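Local atomic coordinates of serine protease pet (PDB entry 4OM9), a protein that acts as a secreted autotransporter serine protease and enterotoxin of enteroaggregative Escherichia coli, with alpha-fodrin as its probable host target. Residues Asn702-Gly707 against Leu734-Ala739; Thr750-Ser755 against Gln791-Ala796. One frame throughout, in Å; residues are numbered along the deposited sequence.

Contact 1: Asn702-Gly707 against Leu734-Ala739; sequences NIKSGG and LTEDGA
S705 and L734 lie at the heart of two parallel strands, 703-705 and 733-735, that stack as neighbouring turns of the right-handed beta-helix of this autotransporter passenger domain. K704 pairs with L734 and S705 with T735, and the backbone does most of the holding. L734 N donates to I703 O, and S705 N returns the favour to L734 O at 2.9 Å. The next link is a little longer: E736 N reaches S705 O at 3.1 Å, just where the second strand gives way to a turn.

The tightly packed side is the one carrying S705 and T735, both buried. T735 has CG2 anti to its backbone N, and this methyl lies 3.4 Å from S705 O; on the first strand, I703 and S705 rest against L683 and I685 of strand 682-685, the neighbour on the other side in the stack. The other face, with K704 and L734, is partly exposed and more open to solvent. There the extended K704 chain crosses the leucine obliquely, CE lying 4.0 Å from L734 CD2, while its CD comes to 3.8 Å from E736 OE1. The charges themselves do not meet, K704 NZ staying 5.2 Å from E736 OE1, so any attraction is probably diffuse.

Beyond the strands, G706 and G707 run past the turn 736-739. An inverse gamma turn centred on G738 brings A739 back to the first segment, where its CB sits 3.2 Å from G707 O.

Contact 2: Thr750-Ser755 against Gln791-Ala796; sequences TGDIKS and QGSIKA
I753 and I794 lie beside each other on one face of parallel strands 753-755 and 794-796, which belong to neighbouring turns of the right-handed parallel beta-helix. The strand axes approach to 4.6 Å and diverge by only 9°.

Backbone hydrogen bonds come in two groups. At the start, G751 N donates to Q791 O at 2.8 Å; the accepting carbonyl belongs to the cis peptide between Q791 and G792. Further on, I753 uses both its polar backbone atoms: its N donates to S793 O at 2.9 Å, and its O accepts K795 N. S755 N then binds K795 O.

Apolar contact centres on the isoleucines, which point the same way. CG2 of I753 presses on CG1 of I794 at 3.5 Å, closer than usual for two carbons; I753 CG1 is anti to its backbone N (chi1 162°), which leaves CG2 between N and the carbonyl carbon. S755 CB and A796 CB meet on the same face.

Polar side chains gather around S793, in the irregular stretch between the T750-Q791 bridge and the isoleucines. D752 OD1 packs 3.1 Å from S793 CB without bonding the hydroxyl, and K795 NZ makes a weak hydrogen bond to S793 OG (3.4 Å) within its own segment.

Around the pair, the first segment is bonded on its other edge to strand 733-735 through D752 and K754, Y790 OH bridges G751 O and S793 N, and I794 packs on L801 and W808.

In the fold
Contacts 1 and 2 are two of three consecutive strand pairings in the same beta-helix, their centres 12 Å apart, and between them they line up four strands: 703-705, 733-735, 753-755 and 794-796. The middle pairing, 733-735 with 753-755, joins them. T735 N lies 3.0 Å from K754 O, probably a hydrogen bond, and L734 CD2 packs 3.6 Å from K754 CE, so the leucine has a lysine chain from each contact against it. T735 OG1 and I753 CD1 meet more loosely at 4.2 Å. Both contacts belong to the beta-helix stalk and are structural packing, with no active site among the residues described.

Contact 1: Asn702-Gly707 against Leu734-Ala739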
loop_
_atom_site.group_PDB
_atom_site.type_symbol
_atom_site.label_atom_id
_atom_site.label_comp_id
_atom_site.label_asym_id
_atom_site.label_seq_id
_atom_site.Cartn_x
_atom_site.Cartn_y
_atom_site.Cartn_z
ATOM N N ASN A 702 -19.791 -16.673 -20.020
ATOM C CA ASN A 702 -19.792 -17.627 -18.914
ATOM C C ASN A 702 -18.793 -17.301 -17.799
ATOM O O ASN A 702 -17.838 -16.556 -17.999
ATOM C CB ASN A 702 -19.488 -19.021 -19.444
ATOM C CG ASN A 702 -18.058 -19.149 -19.907
ATOM O OD1 ASN A 702 -17.234 -19.743 -19.226
ATOM N ND2 ASN A 702 -17.745 -18.558 -21.058
ATOM N N ILE A 703 -19.024 -17.906 -16.637
ATOM C CA ILE A 703 -18.183 -17.754 -15.458
ATOM C C ILE A 703 -17.658 -19.107 -15.022
ATOM O O ILE A 703 -18.441 -19.999 -14.711
ATOM C CB ILE A 703 -18.959 -17.125 -14.285
ATOM C CG1 ILE A 703 -19.525 -15.765 -14.680
ATOM C CG2 ILE A 703 -18.077 -17.005 -13.043
ATOM C CD1 ILE A 703 -20.627 -15.301 -13.769
ATOM N N LYS A 704 -16.340 -19.263 -15.007
ATOM C CA LYS A 704 -15.717 -20.480 -14.508
ATOM C C LYS A 704 -15.137 -20.216 -13.134
ATOM O O LYS A 704 -14.498 -19.178 -12.926
ATOM C CB LYS A 704 -14.637 -20.968 -15.471
ATOM C CG LYS A 704 -15.193 -21.312 -16.836
ATOM C CD LYS A 704 -14.117 -21.717 -17.829
ATOM C CE LYS A 704 -14.746 -21.930 -19.207
ATOM N NZ LYS A 704 -13.783 -22.388 -20.246
ATOM N N SER A 705 -15.350 -21.142 -12.196
ATOM C CA SER A 705 -14.967 -20.898 -10.808
ATOM C C SER A 705 -14.520 -22.139 -10.028
ATOM O O SER A 705 -15.272 -23.094 -9.856
ATOM C CB SER A 705 -16.126 -20.227 -10.063
ATOM O OG SER A 705 -15.850 -20.115 -8.676
ATOM N N GLY A 706 -13.281 -22.089 -9.550
ATOM C CA GLY A 706 -12.693 -23.143 -8.752
ATOM C C GLY A 706 -12.428 -22.630 -7.353
ATOM O O GLY A 706 -11.708 -23.260 -6.575
ATOM N N GLY A 707 -13.014 -21.476 -7.039
ATOM C CA GLY A 707 -12.890 -20.876 -5.721
ATOM C C GLY A 707 -14.244 -20.728 -5.050
ATOM O O GLY A 707 -15.147 -21.526 -5.288
ATOM N N LEU A 734 -19.718 -22.643 -14.580
ATOM C CA LEU A 734 -19.056 -23.940 -14.560
ATOM C C LEU A 734 -18.104 -24.014 -13.367
ATOM O O LEU A 734 -17.321 -23.093 -13.127
ATOM C CB LEU A 734 -18.320 -24.178 -15.890
ATOM C CG LEU A 734 -17.065 -25.048 -16.018
ATOM C CD1 LEU A 734 -17.302 -26.446 -15.511
ATOM C CD2 LEU A 734 -16.560 -25.092 -17.461
ATOM N N THR A 735 -18.184 -25.105 -12.612
ATOM C CA THR A 735 -17.368 -25.258 -11.411
ATOM C C THR A 735 -16.217 -26.246 -11.655
ATOM O O THR A 735 -16.405 -27.285 -12.287
ATOM C CB THR A 735 -18.230 -25.701 -10.221
ATOM O OG1 THR A 735 -19.400 -24.872 -10.150
ATOM C CG2 THR A 735 -17.455 -25.575 -8.928
ATOM N N GLU A 736 -15.032 -25.909 -11.145
ATOM C CA GLU A 736 -13.774 -26.489 -11.624
ATOM C C GLU A 736 -12.936 -27.258 -10.599
ATOM O O GLU A 736 -11.925 -27.856 -10.956
ATOM C CB GLU A 736 -12.903 -25.373 -12.212
ATOM C CG GLU A 736 -13.542 -24.623 -13.356
ATOM C CD GLU A 736 -13.384 -25.334 -14.687
ATOM O OE1 GLU A 736 -13.031 -24.656 -15.676
ATOM O OE2 GLU A 736 -13.621 -26.567 -14.757
ATOM N N ASP A 737 -13.348 -27.224 -9.336
ATOM C CA ASP A 737 -12.644 -27.899 -8.241
ATOM C C ASP A 737 -13.646 -28.267 -7.146
ATOM O O ASP A 737 -14.839 -28.035 -7.298
ATOM C CB ASP A 737 -11.541 -26.997 -7.655
ATOM C CG ASP A 737 -10.241 -27.048 -8.449
ATOM O OD1 ASP A 737 -9.938 -28.090 -9.061
ATOM O OD2 ASP A 737 -9.502 -26.044 -8.445
ATOM N N GLY A 738 -13.164 -28.808 -6.029
ATOM C CA GLY A 738 -13.997 -28.919 -4.842
ATOM C C GLY A 738 -14.337 -27.536 -4.304
ATOM O O GLY A 738 -13.890 -27.154 -3.228
ATOM N N ALA A 739 -15.143 -26.793 -5.059
ATOM C CA ALA A 739 -15.341 -25.362 -4.842
ATOM C C ALA A 739 -16.647 -25.017 -4.133
ATOM O O ALA A 739 -17.363 -25.899 -3.663
ATOM C CB ALA A 739 -15.278 -24.642 -6.167
#

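Contact 2: Thr750-Ser755 against Gln791-Ala796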
loop_
_atom_site.group_PDB
_atom_site.type_symbol
_atom_site.label_atom_id
_atom_site.label_comp_id
_atom_site.label_asym_id
_atom_site.label_seq_id
_atom_site.Cartn_x
_atom_site.Cartn_y
_atom_site.Cartn_z
ATOM N N THR A 750 -30.045 -16.684 -12.907
ATOM C CA THR A 750 -30.413 -17.340 -14.156
ATOM C C THR A 750 -29.154 -17.876 -14.839
ATOM O O THR A 750 -28.079 -17.295 -14.711
ATOM C CB THR A 750 -31.181 -16.365 -15.102
ATOM O OG1 THR A 750 -32.365 -15.893 -14.448
ATOM C CG2 THR A 750 -31.584 -17.043 -16.407
ATOM N N GLY A 751 -29.284 -18.995 -15.545
ATOM C CA GLY A 751 -28.179 -19.553 -16.303
ATOM C C GLY A 751 -27.740 -20.884 -15.738
ATOM O O GLY A 751 -27.579 -21.022 -14.524
ATOM N N ASP A 752 -27.541 -21.860 -16.621
ATOM C CA ASP A 752 -27.279 -23.238 -16.205
ATOM C C ASP A 752 -26.006 -23.334 -15.378
ATOM O O ASP A 752 -25.145 -22.464 -15.445
ATOM C CB ASP A 752 -27.179 -24.160 -17.423
ATOM C CG ASP A 752 -28.422 -24.116 -18.295
ATOM O OD1 ASP A 752 -29.529 -23.926 -17.756
ATOM O OD2 ASP A 752 -28.292 -24.264 -19.526
ATOM N N ILE A 753 -25.896 -24.380 -14.573
ATOM C CA ILE A 753 -24.655 -24.611 -13.854
ATOM C C ILE A 753 -24.215 -26.058 -14.016
ATOM O O ILE A 753 -24.961 -26.994 -13.727
ATOM C CB ILE A 753 -24.769 -24.248 -12.358
ATOM C CG1 ILE A 753 -23.644 -24.907 -11.562
ATOM C CG2 ILE A 753 -26.097 -24.666 -11.801
ATOM C CD1 ILE A 753 -23.595 -24.469 -10.117
ATOM N N LYS A 754 -22.995 -26.224 -14.508
ATOM C CA LYS A 754 -22.447 -27.534 -14.770
ATOM C C LYS A 754 -21.148 -27.696 -14.005
ATOM O O LYS A 754 -20.494 -26.710 -13.667
ATOM C CB LYS A 754 -22.224 -27.734 -16.266
ATOM C CG LYS A 754 -21.080 -26.944 -16.819
ATOM C CD LYS A 754 -20.757 -27.339 -18.240
ATOM C CE LYS A 754 -19.592 -26.503 -18.760
ATOM N NZ LYS A 754 -19.068 -27.046 -20.043
ATOM N N SER A 755 -20.783 -28.943 -13.731
ATOM C CA SER A 755 -19.577 -29.264 -12.979
ATOM C C SER A 755 -19.314 -30.754 -12.982
ATOM O O SER A 755 -20.257 -31.543 -12.954
ATOM C CB SER A 755 -19.698 -28.785 -11.535
ATOM O OG SER A 755 -18.653 -29.318 -10.733
ATOM N N GLN A 791 -32.560 -20.537 -11.879
ATOM C CA GLN A 791 -33.040 -21.329 -13.027
ATOM C C GLN A 791 -31.988 -21.472 -14.127
ATOM O O GLN A 791 -31.390 -20.497 -14.541
ATOM C CB GLN A 791 -34.340 -20.736 -13.615
ATOM C CG GLN A 791 -34.200 -19.333 -14.160
ATOM C CD GLN A 791 -35.225 -19.082 -15.267
ATOM O OE1 GLN A 791 -35.091 -19.610 -16.377
ATOM N NE2 GLN A 791 -36.256 -18.300 -14.965
ATOM N N GLY A 792 -31.782 -22.694 -14.606
ATOM C CA GLY A 792 -32.528 -23.839 -14.123
ATOM C C GLY A 792 -32.089 -25.164 -14.703
ATOM O O GLY A 792 -32.926 -25.942 -15.128
ATOM N N SER A 793 -30.785 -25.425 -14.719
ATOM C CA SER A 793 -30.282 -26.722 -15.164
ATOM C C SER A 793 -28.937 -27.050 -14.521
ATOM O O SER A 793 -27.948 -26.363 -14.759
ATOM C CB SER A 793 -30.158 -26.751 -16.685
ATOM O OG SER A 793 -29.339 -27.823 -17.107
ATOM N N ILE A 794 -28.899 -28.109 -13.715
ATOM C CA ILE A 794 -27.683 -28.466 -12.983
ATOM C C ILE A 794 -27.132 -29.845 -13.340
ATOM O O ILE A 794 -27.649 -30.872 -12.892
ATOM C CB ILE A 794 -27.912 -28.440 -11.461
ATOM C CG1 ILE A 794 -28.483 -27.103 -11.022
ATOM C CG2 ILE A 794 -26.618 -28.736 -10.716
ATOM C CD1 ILE A 794 -28.868 -27.076 -9.571
ATOM N N LYS A 795 -26.063 -29.867 -14.124
ATOM C CA LYS A 795 -25.388 -31.116 -14.433
ATOM C C LYS A 795 -24.116 -31.262 -13.615
ATOM O O LYS A 795 -23.022 -31.030 -14.113
ATOM C CB LYS A 795 -25.068 -31.194 -15.924
ATOM C CG LYS A 795 -26.226 -30.785 -16.806
ATOM C CD LYS A 795 -26.112 -31.383 -18.189
ATOM C CE LYS A 795 -27.292 -30.968 -19.061
ATOM N NZ LYS A 795 -27.324 -29.486 -19.253
ATOM N N ALA A 796 -24.267 -31.647 -12.353
ATOM C CA ALA A 796 -23.123 -31.873 -11.478
ATOM C C ALA A 796 -23.254 -33.193 -10.720
ATOM O O ALA A 796 -23.874 -33.237 -9.660
ATOM C CB ALA A 796 -22.978 -30.725 -10.508
#